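Local coordinates for AAR187Cp (Eremothecium gossypii, PDB 3ZIL), which probably regulates the establishment of sister-chromatid cohesion through cohesin, the crystallised part being its all-helical Wap1 domain, at residues L18-D23 against M51-L56; E22-I27 against K62-E67. All coordinates share one frame; numbering follows the deposited sequence.

In the fold
Both contacts fasten the short helix 20-27, the first helix of the modelled chain, to helix 54-72 within the all-helical Wap1 domain. Contact 1 (18-23 with 51-56) joins the start of helix 20-27 to the turn where helix 36-52 ends and helix 54-72 begins; contact 2 (22-27 with 62-67) joins the rest of the short helix to a point further along helix 54-72. Their centres lie about 9 Å apart. From the centre of the chain they are about 38 and 37 Å away, at the N-terminal end of the elongated domain. A weak, probable hydrogen bond from R64 NH1 to S21 O links them, giving the terminal helix successive points of attachment.

Contact 1: residues L18-D23 against M51-L56; sequences LKYSED and MNNEDL
The phenol of Y20, in the first turn of helix 20-27, reaches N53, the N-cap residue of helix 54-72, within the all-helical Wap1 domain. The Y20 hydroxyl is held twice. N53 ND2 donates to Y20 OH over 2.8 Å in an almost straight bond (178°), with the oxygen in the plane of the amide. Y20 OH in turn donates to D55 OD2 at 2.9 Å, meeting the carboxylate on its anti side, while that oxygen lies at the edge of the ring. The ring's faces are covered as well: L56 CA sits over the centre of one in a CH-pi contact, 4.2 Å from the centroid, and K19 CE lies over the other. Y20 CD1 also meets L56 CD1 in an apolar contact.

Behind this first shell, the cap probably helps set the rotation of the N53 amide. With its CG anti to the backbone N (chi1 178°), the side chain turns OD1 back to the helix start and leaves ND2 for the tyrosine. L56 N donates to N53 OD1 at 3.0 Å, approaching from above the carbonyl plane, and D55 N adds a weak bond to N53 OD1 of 2.8 Å.

Contact 2: residues E22-I27 against K62-E67; sequences EDLDFI and KYRHRE
R64 of helix 54-72 points its guanidinium at helix 20-27, where it meets L24 and D25 in a helix-to-helix contact centred on a salt-bridge network of D25, R64 and E67. L24 and R64 approach from opposite directions, and L24 CB comes over one face of the guanidinium, 3.3 Å from R64 NH1. Further back, L24 CD1 packs against the aliphatic R64 CD at 3.9 Å; the same leucine also touches Y59, I60 and V68 of helix 54-72, and R64 itself touches Y59.

The D25 side chain crosses that of R64 at about a right angle, its carboxylate turned 59° from the guanidinium plane. One oxygen takes both end nitrogens: D25 OD1 accepts from R64 NH2 at 3.1 Å, nearly along its C-O bond, and from R64 NH1 at 3.2 Å, from above the carboxylate plane. Both bonds are clearly bent.

The arginine chain bends at chi3 (65°), turning an edge of the guanidinium to E67, whose CD lies in the guanidinium plane. E67 probably helps fix the rotation of the group, since R64 NH2 donates to E67 OE1 at 2.7 Å. With an alanine here in place of R64, D25 and E67 would probably lose the positive charge they share, and a gap would open beside L24. A second, weak bond completes the grip on E67, running from R64 NE to the same oxygen, E67 OE1, at 3.3 Å.

Contact 1: residues L18-D23 against M51-L56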
loop_
_atom_site.group_PDB
_atom_site.type_symbol
_atom_site.label_atom_id
_atom_site.label_comp_id
_atom_site.label_asym_id
_atom_site.label_seq_id
_atom_site.Cartn_x
_atom_site.Cartn_y
_atom_site.Cartn_z
ATOM N N LEU A 18 -41.202 -1.674 -19.265
ATOM C CA LEU A 18 -41.109 -3.061 -19.732
ATOM C C LEU A 18 -40.152 -2.942 -20.922
ATOM O O LEU A 18 -39.889 -1.825 -21.416
ATOM C CB LEU A 18 -42.492 -3.617 -20.181
ATOM C CG LEU A 18 -42.658 -4.887 -21.074
ATOM C CD1 LEU A 18 -42.458 -6.219 -20.343
ATOM C CD2 LEU A 18 -43.991 -4.897 -21.813
ATOM N N LYS A 19 -39.666 -4.085 -21.404
ATOM C CA LYS A 19 -38.487 -4.143 -22.262
ATOM C C LYS A 19 -37.413 -4.485 -21.232
ATOM O O LYS A 19 -37.064 -5.648 -21.119
ATOM C CB LYS A 19 -38.209 -2.831 -23.047
ATOM C CG LYS A 19 -36.794 -2.646 -23.634
ATOM C CD LYS A 19 -36.562 -1.214 -24.154
ATOM C CE LYS A 19 -36.984 -0.124 -23.156
ATOM N NZ LYS A 19 -37.342 1.223 -23.716
ATOM N N TYR A 20 -36.956 -3.519 -20.426
ATOM C CA TYR A 20 -35.888 -3.818 -19.444
ATOM C C TYR A 20 -36.323 -4.911 -18.477
ATOM O O TYR A 20 -35.581 -5.833 -18.192
ATOM C CB TYR A 20 -35.468 -2.565 -18.679
ATOM C CG TYR A 20 -34.833 -1.566 -19.569
ATOM C CD1 TYR A 20 -34.061 -1.962 -20.666
ATOM C CD2 TYR A 20 -35.011 -0.205 -19.339
ATOM C CE1 TYR A 20 -33.475 -1.023 -21.509
ATOM C CE2 TYR A 20 -34.425 0.731 -20.169
ATOM C CZ TYR A 20 -33.648 0.320 -21.241
ATOM O OH TYR A 20 -33.104 1.293 -22.058
ATOM N N SER A 21 -37.566 -4.826 -18.035
ATOM C CA SER A 21 -38.099 -5.739 -17.071
ATOM C C SER A 21 -38.210 -7.163 -17.608
ATOM O O SER A 21 -37.890 -8.152 -16.915
ATOM C CB SER A 21 -39.442 -5.198 -16.598
ATOM O OG SER A 21 -39.997 -6.105 -15.692
ATOM N N GLU A 22 -38.607 -7.276 -18.861
ATOM C CA GLU A 22 -38.750 -8.594 -19.479
ATOM C C GLU A 22 -37.368 -9.121 -19.870
ATOM O O GLU A 22 -37.064 -10.299 -19.663
ATOM C CB GLU A 22 -39.748 -8.542 -20.649
ATOM C CG GLU A 22 -39.429 -9.445 -21.838
ATOM C CD GLU A 22 -40.412 -9.259 -23.026
ATOM O OE1 GLU A 22 -40.449 -8.147 -23.660
ATOM O OE2 GLU A 22 -41.132 -10.253 -23.345
ATOM N N ASP A 23 -36.519 -8.243 -20.380
ATOM C CA ASP A 23 -35.120 -8.586 -20.637
ATOM C C ASP A 23 -34.456 -9.183 -19.406
ATOM O O ASP A 23 -33.660 -10.100 -19.538
ATOM C CB ASP A 23 -34.299 -7.343 -20.991
ATOM C CG ASP A 23 -34.598 -6.807 -22.364
ATOM O OD1 ASP A 23 -35.372 -7.476 -23.137
ATOM O OD2 ASP A 23 -34.053 -5.703 -22.628
ATOM N N MET A 51 -22.883 -1.911 -20.184
ATOM C CA MET A 51 -21.796 -1.124 -20.794
ATOM C C MET A 51 -22.342 -0.275 -21.944
ATOM O O MET A 51 -21.961 0.862 -22.045
ATOM C CB MET A 51 -20.623 -2.007 -21.280
ATOM C CG MET A 51 -19.459 -1.179 -21.809
ATOM S SD MET A 51 -18.539 -0.307 -20.478
ATOM C CE MET A 51 -17.402 -1.601 -19.943
ATOM N N ASN A 52 -23.303 -0.794 -22.741
ATOM C CA ASN A 52 -23.825 -0.053 -23.880
ATOM C C ASN A 52 -25.042 0.869 -23.572
ATOM O O ASN A 52 -25.442 1.687 -24.410
ATOM C CB ASN A 52 -24.158 -1.055 -25.028
ATOM C CG ASN A 52 -22.894 -1.658 -25.689
ATOM O OD1 ASN A 52 -21.770 -1.160 -25.516
ATOM N ND2 ASN A 52 -23.063 -2.788 -26.384
ATOM N N ASN A 53 -25.648 0.739 -22.385
ATOM C CA ASN A 53 -26.940 1.374 -22.143
ATOM C C ASN A 53 -27.057 1.863 -20.687
ATOM O O ASN A 53 -27.373 1.087 -19.756
ATOM C CB ASN A 53 -28.102 0.425 -22.580
ATOM C CG ASN A 53 -29.464 1.023 -22.303
ATOM O OD1 ASN A 53 -29.544 2.108 -21.753
ATOM N ND2 ASN A 53 -30.539 0.325 -22.649
ATOM N N GLU A 54 -26.736 3.146 -20.490
ATOM C CA GLU A 54 -26.766 3.804 -19.186
ATOM C C GLU A 54 -28.206 3.752 -18.634
ATOM O O GLU A 54 -28.443 3.613 -17.439
ATOM C CB GLU A 54 -26.210 5.251 -19.343
ATOM C CG GLU A 54 -26.163 6.122 -18.089
ATOM C CD GLU A 54 -25.239 5.561 -16.998
ATOM O OE1 GLU A 54 -24.034 5.378 -17.262
ATOM O OE2 GLU A 54 -25.709 5.283 -15.866
ATOM N N ASP A 55 -29.174 3.791 -19.539
ATOM C CA ASP A 55 -30.596 3.750 -19.152
ATOM C C ASP A 55 -30.947 2.386 -18.487
ATOM O O ASP A 55 -31.677 2.322 -17.510
ATOM C CB ASP A 55 -31.446 4.047 -20.400
ATOM C CG ASP A 55 -32.881 4.320 -20.087
ATOM O OD1 ASP A 55 -33.153 5.049 -19.129
ATOM O OD2 ASP A 55 -33.768 3.829 -20.824
ATOM N N LEU A 56 -30.406 1.301 -19.014
ATOM C CA LEU A 56 -30.597 -0.041 -18.396
ATOM C C LEU A 56 -29.964 -0.040 -16.983
ATOM O O LEU A 56 -30.553 -0.517 -16.012
ATOM C CB LEU A 56 -29.997 -1.148 -19.322
ATOM C CG LEU A 56 -29.669 -2.542 -18.740
ATOM C CD1 LEU A 56 -30.977 -3.213 -18.312
ATOM C CD2 LEU A 56 -28.809 -3.453 -19.650
#

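Contact 2: residues E22-I27 against K62-E67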
loop_
_atom_site.group_PDB
_atom_site.type_symbol
_atom_site.label_atom_id
_atom_site.label_comp_id
_atom_site.label_asym_id
_atom_site.label_seq_id
_atom_site.Cartn_x
_atom_site.Cartn_y
_atom_site.Cartn_z
ATOM N N GLU A 22 -38.607 -7.276 -18.861
ATOM C CA GLU A 22 -38.750 -8.594 -19.479
ATOM C C GLU A 22 -37.368 -9.121 -19.870
ATOM O O GLU A 22 -37.064 -10.299 -19.663
ATOM C CB GLU A 22 -39.748 -8.542 -20.649
ATOM C CG GLU A 22 -39.429 -9.445 -21.838
ATOM C CD GLU A 22 -40.412 -9.259 -23.026
ATOM O OE1 GLU A 22 -40.449 -8.147 -23.660
ATOM O OE2 GLU A 22 -41.132 -10.253 -23.345
ATOM N N ASP A 23 -36.519 -8.243 -20.380
ATOM C CA ASP A 23 -35.120 -8.586 -20.637
ATOM C C ASP A 23 -34.456 -9.183 -19.406
ATOM O O ASP A 23 -33.660 -10.100 -19.538
ATOM C CB ASP A 23 -34.299 -7.343 -20.991
ATOM C CG ASP A 23 -34.598 -6.807 -22.364
ATOM O OD1 ASP A 23 -35.372 -7.476 -23.137
ATOM O OD2 ASP A 23 -34.053 -5.703 -22.628
ATOM N N LEU A 24 -34.752 -8.627 -18.226
ATOM C CA LEU A 24 -34.048 -8.998 -17.002
ATOM C C LEU A 24 -34.540 -10.286 -16.439
ATOM O O LEU A 24 -33.737 -11.092 -15.949
ATOM C CB LEU A 24 -34.168 -7.922 -15.950
ATOM C CG LEU A 24 -33.161 -6.801 -16.115
ATOM C CD1 LEU A 24 -33.119 -6.059 -14.776
ATOM C CD2 LEU A 24 -31.758 -7.270 -16.490
ATOM N N ASP A 25 -35.857 -10.502 -16.534
ATOM C CA ASP A 25 -36.438 -11.815 -16.210
ATOM C C ASP A 25 -35.762 -12.888 -17.037
ATOM O O ASP A 25 -35.538 -13.975 -16.584
ATOM C CB ASP A 25 -37.939 -11.874 -16.514
ATOM C CG ASP A 25 -38.739 -10.922 -15.664
ATOM O OD1 ASP A 25 -38.221 -10.450 -14.636
ATOM O OD2 ASP A 25 -39.876 -10.611 -16.037
ATOM N N PHE A 26 -35.481 -12.572 -18.284
ATOM C CA PHE A 26 -34.879 -13.558 -19.103
ATOM C C PHE A 26 -33.426 -13.821 -18.682
ATOM O O PHE A 26 -33.019 -14.965 -18.472
ATOM C CB PHE A 26 -34.972 -13.153 -20.583
ATOM C CG PHE A 26 -34.195 -14.062 -21.481
ATOM C CD1 PHE A 26 -32.833 -13.825 -21.717
ATOM C CD2 PHE A 26 -34.803 -15.200 -22.043
ATOM C CE1 PHE A 26 -32.105 -14.668 -22.538
ATOM C CE2 PHE A 26 -34.073 -16.063 -22.852
ATOM C CZ PHE A 26 -32.725 -15.796 -23.097
ATOM N N ILE A 27 -32.631 -12.760 -18.598
ATOM C CA ILE A 27 -31.182 -12.895 -18.435
ATOM C C ILE A 27 -30.868 -13.402 -17.017
ATOM O O ILE A 27 -29.865 -14.111 -16.796
ATOM C CB ILE A 27 -30.449 -11.545 -18.681
ATOM C CG1 ILE A 27 -29.123 -11.798 -19.370
ATOM C CG2 ILE A 27 -30.244 -10.784 -17.393
ATOM C CD1 ILE A 27 -29.323 -12.291 -20.791
ATOM N N LYS A 62 -32.428 1.617 -9.805
ATOM C CA LYS A 62 -33.650 2.127 -9.127
ATOM C C LYS A 62 -34.611 1.081 -8.681
ATOM O O LYS A 62 -35.354 1.316 -7.745
ATOM C CB LYS A 62 -34.481 3.077 -10.017
ATOM C CG LYS A 62 -33.745 4.339 -10.441
ATOM C CD LYS A 62 -34.601 5.243 -11.342
ATOM C CE LYS A 62 -35.748 5.869 -10.551
ATOM N NZ LYS A 62 -35.988 7.313 -10.870
ATOM N N TYR A 63 -34.701 -0.010 -9.431
ATOM C CA TYR A 63 -35.819 -0.900 -9.306
ATOM C C TYR A 63 -35.467 -2.339 -9.120
ATOM O O TYR A 63 -36.310 -3.052 -8.604
ATOM C CB TYR A 63 -36.710 -0.881 -10.540
ATOM C CG TYR A 63 -37.277 0.452 -10.845
ATOM C CD1 TYR A 63 -38.069 1.130 -9.915
ATOM C CD2 TYR A 63 -37.042 1.044 -12.095
ATOM C CE1 TYR A 63 -38.586 2.380 -10.205
ATOM C CE2 TYR A 63 -37.577 2.250 -12.415
ATOM C CZ TYR A 63 -38.351 2.898 -11.473
ATOM O OH TYR A 63 -38.851 4.099 -11.805
ATOM N N ARG A 64 -34.314 -2.799 -9.629
ATOM C CA ARG A 64 -33.976 -4.208 -9.468
ATOM C C ARG A 64 -32.576 -4.483 -8.921
ATOM O O ARG A 64 -31.999 -5.482 -9.229
ATOM C CB ARG A 64 -34.258 -4.958 -10.799
ATOM C CG ARG A 64 -35.720 -4.735 -11.144
ATOM C CD ARG A 64 -36.165 -5.550 -12.323
ATOM N NE ARG A 64 -36.111 -6.965 -12.035
ATOM C CZ ARG A 64 -36.471 -7.896 -12.908
ATOM N NH1 ARG A 64 -36.912 -7.563 -14.120
ATOM N NH2 ARG A 64 -36.372 -9.153 -12.566
ATOM N N HIS A 65 -32.027 -3.562 -8.135
ATOM C CA HIS A 65 -30.656 -3.648 -7.752
ATOM C C HIS A 65 -30.390 -4.924 -6.929
ATOM O O HIS A 65 -29.469 -5.714 -7.223
ATOM C CB HIS A 65 -30.283 -2.381 -6.998
ATOM C CG HIS A 65 -28.809 -2.059 -7.041
ATOM N ND1 HIS A 65 -28.275 -0.956 -6.446
ATOM C CD2 HIS A 65 -27.730 -2.760 -7.649
ATOM C CE1 HIS A 65 -26.937 -0.947 -6.669
ATOM N NE2 HIS A 65 -26.613 -2.077 -7.395
ATOM N N ARG A 66 -31.211 -5.204 -5.926
ATOM C CA ARG A 66 -30.956 -6.397 -5.119
ATOM C C ARG A 66 -31.079 -7.703 -5.897
ATOM O O ARG A 66 -30.283 -8.595 -5.684
ATOM C CB ARG A 66 -31.875 -6.506 -3.903
ATOM C CG ARG A 66 -31.850 -7.976 -3.417
ATOM C CD ARG A 66 -33.020 -8.421 -2.596
ATOM N NE ARG A 66 -34.333 -8.222 -3.215
ATOM C CZ ARG A 66 -34.905 -9.162 -3.958
ATOM N NH1 ARG A 66 -34.254 -10.300 -4.206
ATOM N NH2 ARG A 66 -36.100 -8.961 -4.464
ATOM N N GLU A 67 -32.035 -7.834 -6.815
ATOM C CA GLU A 67 -32.169 -9.123 -7.504
ATOM C C GLU A 67 -30.972 -9.300 -8.497
ATOM O O GLU A 67 -30.421 -10.429 -8.630
ATOM C CB GLU A 67 -33.497 -9.189 -8.302
ATOM C CG GLU A 67 -33.776 -10.542 -8.921
ATOM C CD GLU A 67 -34.903 -10.538 -9.949
ATOM O OE1 GLU A 67 -35.672 -9.555 -9.994
ATOM O OE2 GLU A 67 -35.011 -11.520 -10.727
#